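Local atomic coordinates of ECF RNA polymerase sigma factor SigD (Mycobacterium tuberculosis, PDB entry 3VFZ), a protein that probably directs RNA polymerase to specific promoters as an extracytoplasmic function sigma factor, this fragment being its domain 4, which binds the -35 promoter element. Residues 71-74 against 75-79. Residues are numbered along the deposited sequence; the frame is centred on the assembly and turned at random.
Sequences ALQR and LKDEI
Leu75 and Ala71 meet one helical turn apart: Leu75 N donates to Ala71 O at 2.9 Å, with an N-H...O angle of 168°. Leu75 CG also packs against that oxygen, 3.2 Å from Ala71 O, because chi1 of -65° sets CG beside the N that donates to it. From there Leu75 CD1 reaches Leu72 CD2 at 4.2 Å, a loose methyl-to-methyl touch. Three further i to i+4 hydrogen bonds follow along the helix, Lys76 N to Leu72 O (2.7 Å), Asp77 N to Gln73 O (2.9 Å) and Glu78 N to Arg74 O (3.1 Å), all fairly straight. This regular alpha-helical pattern belongs to helix 61-80, the last helix of this domain 4 fragment, whose start, with helix 50-57, probably forms the helix-turn-helix (residues 50-69) of this DNA-binding domain. Asp77 chi1 of -77° likewise places CG beside its own N, and the carboxylate carbon, Asp77 CG, comes to lie 3.2 Å from Gln73 O. Arg74 NH1 stays 5.4 Å from Glu78 OE2, too far for a salt bridge, although the opposite charges probably attract weakly. Farther out, Ala71 and Leu75 pack on Leu40 of helix 34-46, while Arg74 and Glu78 both touch Ile31.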
loop_
_atom_site.group_PDB
_atom_site.type_symbol
_atom_site.label_atom_id
_atom_site.label_comp_id
_atom_site.label_asym_id
_atom_site.label_seq_id
_atom_site.Cartn_x
_atom_site.Cartn_y
_atom_site.Cartn_z
ATOM N N ALA A 71 -3.778 5.247 -0.306
ATOM C CA ALA A 71 -4.132 3.861 0.011
ATOM C C ALA A 71 -4.843 3.714 1.350
ATOM O O ALA A 71 -5.860 3.035 1.447
ATOM C CB ALA A 71 -2.898 2.964 -0.023
ATOM N N LEU A 72 -4.295 4.312 2.400
ATOM C CA LEU A 72 -4.902 4.144 3.717
ATOM C C LEU A 72 -6.308 4.734 3.750
ATOM O O LEU A 72 -7.196 4.219 4.439
ATOM C CB LEU A 72 -4.035 4.763 4.807
ATOM C CG LEU A 72 -2.656 4.129 4.976
ATOM C CD1 LEU A 72 -2.099 4.464 6.337
ATOM C CD2 LEU A 72 -2.727 2.626 4.791
ATOM N N GLN A 73 -6.508 5.811 2.998
ATOM C CA GLN A 73 -7.814 6.449 2.946
ATOM C C GLN A 73 -8.851 5.550 2.267
ATOM O O GLN A 73 -9.979 5.429 2.756
ATOM C CB GLN A 73 -7.739 7.813 2.250
ATOM C CG GLN A 73 -9.058 8.568 2.249
ATOM C CD GLN A 73 -9.556 8.850 3.655
ATOM O OE1 GLN A 73 -10.575 8.308 4.092
ATOM N NE2 GLN A 73 -8.831 9.695 4.375
ATOM N N ARG A 74 -8.478 4.928 1.149
ATOM C CA ARG A 74 -9.369 3.994 0.460
ATOM C C ARG A 74 -9.655 2.795 1.359
ATOM O O ARG A 74 -10.795 2.352 1.474
ATOM C CB ARG A 74 -8.761 3.499 -0.867
ATOM C CG ARG A 74 -8.734 4.510 -2.000
ATOM C CD ARG A 74 -7.920 3.947 -3.178
ATOM N NE ARG A 74 -8.637 3.959 -4.456
ATOM C CZ ARG A 74 -9.693 3.199 -4.742
ATOM N NH1 ARG A 74 -10.193 2.367 -3.835
ATOM N NH2 ARG A 74 -10.266 3.283 -5.937
ATOM N N LEU A 75 -8.617 2.276 2.006
ATOM C CA LEU A 75 -8.801 1.156 2.915
ATOM C C LEU A 75 -9.704 1.544 4.071
ATOM O O LEU A 75 -10.611 0.797 4.428
ATOM C CB LEU A 75 -7.462 0.666 3.459
ATOM C CG LEU A 75 -6.567 0.086 2.358
ATOM C CD1 LEU A 75 -5.217 -0.239 2.932
ATOM C CD2 LEU A 75 -7.227 -1.158 1.778
ATOM N N LYS A 76 -9.435 2.695 4.677
ATOM C CA LYS A 76 -10.237 3.114 5.816
ATOM C C LYS A 76 -11.699 3.193 5.380
ATOM O O LYS A 76 -12.578 2.706 6.079
ATOM C CB LYS A 76 -9.765 4.454 6.374
ATOM C CG LYS A 76 -10.539 4.918 7.616
ATOM C CD LYS A 76 -9.985 6.248 8.144
ATOM C CE LYS A 76 -10.813 6.789 9.326
ATOM N NZ LYS A 76 -12.244 6.929 8.961
ATOM N N ASP A 77 -11.948 3.794 4.219
ATOM C CA ASP A 77 -13.305 3.864 3.661
ATOM C C ASP A 77 -13.992 2.495 3.648
ATOM O O ASP A 77 -15.118 2.351 4.152
ATOM C CB ASP A 77 -13.286 4.421 2.223
ATOM C CG ASP A 77 -13.101 5.940 2.176
ATOM O OD1 ASP A 77 -13.092 6.579 3.248
ATOM O OD2 ASP A 77 -12.984 6.496 1.062
ATOM N N GLU A 78 -13.319 1.507 3.050
ATOM C CA GLU A 78 -13.862 0.153 2.901
ATOM C C GLU A 78 -14.144 -0.472 4.250
ATOM O O GLU A 78 -15.223 -1.015 4.479
ATOM C CB GLU A 78 -12.894 -0.763 2.140
ATOM C CG GLU A 78 -12.747 -0.447 0.677
ATOM C CD GLU A 78 -14.023 -0.703 -0.122
ATOM O OE1 GLU A 78 -14.800 -1.614 0.241
ATOM O OE2 GLU A 78 -14.239 0.010 -1.125
ATOM N N ILE A 79 -13.165 -0.398 5.142
ATOM C CA ILE A 79 -13.298 -1.009 6.463
ATOM C C ILE A 79 -14.454 -0.409 7.243
ATOM O O ILE A 79 -15.279 -1.132 7.810
ATOM C CB ILE A 79 -12.007 -0.869 7.282
ATOM C CG1 ILE A 79 -10.862 -1.578 6.573
ATOM C CG2 ILE A 79 -12.200 -1.453 8.686
ATOM C CD1 ILE A 79 -9.493 -1.180 7.078
#